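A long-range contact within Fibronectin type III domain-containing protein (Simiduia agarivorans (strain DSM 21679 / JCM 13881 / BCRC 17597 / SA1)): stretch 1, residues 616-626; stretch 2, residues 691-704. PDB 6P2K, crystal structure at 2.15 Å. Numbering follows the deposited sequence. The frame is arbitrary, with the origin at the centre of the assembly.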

# COMPACT_ATOMS: atom_id res chain seq x y z
N TRP B 616 24.22 -27.84 -35.60
CA TRP B 616 23.15 -26.92 -35.26
C TRP B 616 22.88 -26.87 -33.76
O TRP B 616 22.46 -25.83 -33.24
CB TRP B 616 21.87 -27.29 -36.01
CG TRP B 616 20.70 -26.39 -35.72
CD1 TRP B 616 19.50 -26.74 -35.16
CD2 TRP B 616 20.61 -24.98 -35.99
NE1 TRP B 616 18.68 -25.64 -35.05
CE2 TRP B 616 19.34 -24.55 -35.56
CE3 TRP B 616 21.48 -24.05 -36.56
CZ2 TRP B 616 18.92 -23.22 -35.68
CZ3 TRP B 616 21.07 -22.73 -36.67
CH2 TRP B 616 19.80 -22.33 -36.22
N ASP B 617 23.13 -27.97 -33.05
CA ASP B 617 22.90 -28.03 -31.61
C ASP B 617 24.20 -28.21 -30.84
O ASP B 617 24.20 -28.75 -29.73
CB ASP B 617 21.90 -29.14 -31.28
CG ASP B 617 20.50 -28.82 -31.77
OD1 ASP B 617 19.91 -27.83 -31.28
OD2 ASP B 617 19.99 -29.55 -32.64
N ALA B 618 25.31 -27.75 -31.41
CA ALA B 618 26.60 -27.85 -30.75
C ALA B 618 26.64 -26.99 -29.50
O ALA B 618 26.13 -25.86 -29.49
CB ALA B 618 27.71 -27.43 -31.71
N GLU B 619 27.25 -27.51 -28.44
CA GLU B 619 27.29 -26.85 -27.15
C GLU B 619 28.73 -26.66 -26.68
O GLU B 619 29.64 -27.38 -27.09
CB GLU B 619 26.53 -27.65 -26.08
CG GLU B 619 25.02 -27.62 -26.22
CD GLU B 619 24.36 -28.64 -25.31
OE1 GLU B 619 24.95 -29.73 -25.14
OE2 GLU B 619 23.27 -28.35 -24.77
N VAL B 620 28.91 -25.68 -25.80
CA VAL B 620 30.16 -25.48 -25.09
C VAL B 620 29.84 -25.20 -23.63
O VAL B 620 28.81 -24.58 -23.31
CB VAL B 620 30.99 -24.33 -25.70
CG1 VAL B 620 30.26 -22.99 -25.57
CG2 VAL B 620 32.38 -24.27 -25.07
N GLU B 621 30.69 -25.70 -22.73
CA GLU B 621 30.55 -25.47 -21.30
C GLU B 621 31.90 -25.11 -20.71
O GLU B 621 32.92 -25.73 -21.06
CB GLU B 621 29.99 -26.71 -20.58
CG GLU B 621 29.68 -26.50 -19.10
CD GLU B 621 28.22 -26.20 -18.82
OE1 GLU B 621 27.49 -27.15 -18.44
OE2 GLU B 621 27.80 -25.03 -18.98
N ALA B 622 31.92 -24.13 -19.82
CA ALA B 622 33.13 -23.71 -19.13
C ALA B 622 32.87 -23.74 -17.63
O ALA B 622 31.86 -23.20 -17.17
CB ALA B 622 33.56 -22.31 -19.57
N TRP B 623 33.77 -24.36 -16.88
CA TRP B 623 33.61 -24.46 -15.44
C TRP B 623 34.97 -24.69 -14.80
O TRP B 623 35.96 -24.99 -15.48
CB TRP B 623 32.62 -25.58 -15.06
CG TRP B 623 33.19 -26.97 -15.13
CD1 TRP B 623 33.67 -27.70 -14.08
CD2 TRP B 623 33.31 -27.80 -16.29
NE1 TRP B 623 34.08 -28.93 -14.52
CE2 TRP B 623 33.88 -29.02 -15.87
CE3 TRP B 623 33.00 -27.63 -17.64
CZ2 TRP B 623 34.14 -30.07 -16.76
CZ3 TRP B 623 33.26 -28.66 -18.53
CH2 TRP B 623 33.83 -29.87 -18.08
N ALA B 624 35.02 -24.52 -13.48
CA ALA B 624 36.25 -24.62 -12.71
C ALA B 624 36.13 -25.74 -11.68
O ALA B 624 35.07 -25.94 -11.08
CB ALA B 624 36.57 -23.30 -11.99
N TYR B 625 37.23 -26.47 -11.49
CA TYR B 625 37.26 -27.53 -10.48
C TYR B 625 38.70 -27.78 -10.07
O TYR B 625 39.52 -28.17 -10.90
CB TYR B 625 36.62 -28.82 -11.01
CG TYR B 625 36.83 -30.01 -10.10
CD1 TYR B 625 36.32 -30.01 -8.81
CD2 TYR B 625 37.54 -31.12 -10.53
CE1 TYR B 625 36.51 -31.09 -7.97
CE2 TYR B 625 37.73 -32.21 -9.70
CZ TYR B 625 37.22 -32.19 -8.42
OH TYR B 625 37.41 -33.27 -7.58
N ASN B 626 38.99 -27.55 -8.78
CA ASN B 626 40.29 -27.87 -8.18
C ASN B 626 41.44 -27.21 -8.92
O ASN B 626 42.48 -27.82 -9.19
CB ASN B 626 40.49 -29.39 -8.09
CG ASN B 626 41.61 -29.77 -7.15
OD1 ASN B 626 41.89 -29.06 -6.18
ND2 ASN B 626 42.25 -30.90 -7.42
N THR B 691 24.78 -38.08 -33.43
CA THR B 691 24.67 -36.65 -33.18
C THR B 691 23.98 -36.41 -31.85
O THR B 691 23.91 -37.30 -31.00
CB THR B 691 23.91 -35.96 -34.31
OG1 THR B 691 22.62 -36.57 -34.47
CG2 THR B 691 24.67 -36.07 -35.62
N GLY B 692 23.43 -35.21 -31.67
CA GLY B 692 22.68 -34.90 -30.47
C GLY B 692 21.86 -33.65 -30.67
O GLY B 692 22.02 -32.92 -31.65
N LYS B 693 20.94 -33.42 -29.73
CA LYS B 693 20.14 -32.21 -29.69
C LYS B 693 20.68 -31.22 -28.67
O LYS B 693 20.03 -30.20 -28.40
CB LYS B 693 18.68 -32.54 -29.38
CG LYS B 693 17.83 -32.78 -30.61
CD LYS B 693 17.60 -31.48 -31.38
CE LYS B 693 16.14 -31.33 -31.79
NZ LYS B 693 15.84 -29.95 -32.27
N GLY B 694 21.84 -31.52 -28.09
CA GLY B 694 22.36 -30.79 -26.96
C GLY B 694 22.43 -31.69 -25.73
O GLY B 694 22.60 -32.91 -25.84
N GLY B 695 22.29 -31.07 -24.56
CA GLY B 695 22.23 -31.79 -23.30
C GLY B 695 23.56 -32.19 -22.70
O GLY B 695 23.58 -33.03 -21.79
N SER B 696 24.67 -31.66 -23.20
CA SER B 696 25.96 -31.88 -22.57
C SER B 696 26.19 -30.85 -21.48
O SER B 696 25.68 -29.72 -21.54
CB SER B 696 27.09 -31.81 -23.60
OG SER B 696 27.45 -30.47 -23.86
N ALA B 697 26.94 -31.24 -20.46
CA ALA B 697 27.17 -30.36 -19.33
C ALA B 697 28.44 -30.77 -18.60
O ALA B 697 28.90 -31.91 -18.70
CB ALA B 697 25.98 -30.36 -18.36
N GLY B 698 28.99 -29.81 -17.86
CA GLY B 698 30.16 -30.05 -17.04
C GLY B 698 30.08 -29.28 -15.74
O GLY B 698 29.67 -28.12 -15.72
N ALA B 699 30.48 -29.93 -14.64
CA ALA B 699 30.54 -29.29 -13.33
C ALA B 699 31.35 -30.19 -12.41
O ALA B 699 31.18 -31.41 -12.44
CB ALA B 699 29.14 -29.05 -12.75
N GLY B 700 32.21 -29.58 -11.60
CA GLY B 700 33.04 -30.36 -10.70
C GLY B 700 33.86 -31.39 -11.46
O GLY B 700 34.53 -31.07 -12.44
N ASN B 701 33.79 -32.64 -11.01
CA ASN B 701 34.47 -33.75 -11.65
C ASN B 701 33.55 -34.56 -12.55
O ASN B 701 33.80 -35.75 -12.79
CB ASN B 701 35.12 -34.65 -10.60
CG ASN B 701 34.10 -35.27 -9.65
OD1 ASN B 701 32.95 -34.85 -9.60
ND2 ASN B 701 34.53 -36.27 -8.89
N LYS B 702 32.49 -33.95 -13.07
CA LYS B 702 31.47 -34.67 -13.83
C LYS B 702 31.21 -34.01 -15.17
O LYS B 702 31.14 -32.78 -15.28
CB LYS B 702 30.16 -34.77 -13.03
CG LYS B 702 30.28 -35.52 -11.71
CD LYS B 702 30.52 -37.01 -11.92
CE LYS B 702 30.87 -37.70 -10.61
NZ LYS B 702 30.95 -39.18 -10.74
N ILE B 703 31.06 -34.85 -16.20
CA ILE B 703 30.68 -34.44 -17.55
C ILE B 703 29.61 -35.40 -18.04
O ILE B 703 29.70 -36.61 -17.81
CB ILE B 703 31.89 -34.42 -18.50
CG1 ILE B 703 32.95 -33.43 -18.03
CG2 ILE B 703 31.45 -34.09 -19.93
CD1 ILE B 703 34.30 -33.64 -18.66
N VAL B 704 28.58 -34.87 -18.71
CA VAL B 704 27.48 -35.67 -19.22
C VAL B 704 27.23 -35.30 -20.68
O VAL B 704 27.47 -34.17 -21.10
CB VAL B 704 26.20 -35.49 -18.37
CG1 VAL B 704 25.74 -34.04 -18.40
CG2 VAL B 704 25.08 -36.43 -18.82
O HOH W 1 21.66 -31.06 -34.30
O HOH W 2 17.36 -27.26 -31.95
O HOH W 3 23.34 -28.73 -22.11
O HOH W 4 31.69 -26.60 -11.36

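Stretch 1 is mostly a single strand, and its odd-numbered residues from Asp 617 to Tyr 625 point their CA-to-CB bonds toward stretch 2, while those between them point away. Strands 618-625 and 697-699 run in nearly the same direction, but no backbone-to-backbone hydrogen bond joins them; side chains of stretch 1 reach across to the backbone of stretch 2.

The contact begins at Gly 692, whose carbonyl O accepts a hydrogen bond from a water that also donates to OD2 of Asp 617. At Lys 693 the CA-to-CB bond points away, yet the long chain folds back so that CD lies 3.3 Å from Asp 617 OD2. The charges do not quite meet: NZ stands 4.2 Å from Asp 617 OD2, beyond a salt bridge, and a second water links NZ to OD1.

Next comes a carboxylate held by two backbone amides and a hydroxyl. Gly 695 N donates to Glu 619 OE2 (2.9 Å), and Ser 696 gives OE1 of Glu 619 two hydrogen bonds, from N at 2.8 Å and from OG at 2.9 Å. Glutamate suits this place because its two oxygens can accept several donors at once, and serine because it offers a hydroxyl beside its amide. Gly 694 has to be glycine on two counts: a CB there would lie 2.9 Å from Glu 619 OE2, and the backbone angles would jam it against the preceding carbonyl. The positive phi of Gly 695 likewise favours glycine.

From Ala 697 the chain forms a hairpin, pairing with Val 704 and, at Ala 699, with Lys 702. Glu 621 OE1 passes 3.3 Å from Ala 697 CA and accepts a hydrogen bond from Gly 698 N (3.1 Å). Gly 698 then lies flat against Trp 623: its CA sits 3.6 Å from the centroid of the six-membered ring, almost on the normal, a CH-pi contact. A CB here would fall 2.2 Å from Trp 623 CZ3, so the indole occupies the space a side chain would need.

Gly 700, whose positive phi suits the type II' turn from Ala 699 to Lys 702, receives a hydrogen bond at its O from Trp 623 NE1 (3.0 Å), near the ring plane. Tryptophan thus combines a broad apolar face with a polar edge. Gly 700 and Asn 701 also lie over one face of Tyr 625, with Asn 701 CB 3.7 Å from Tyr 625 CE2. Ile 703 brings CG1 to 3.7 Å from Trp 623 CH2, an apolar contact.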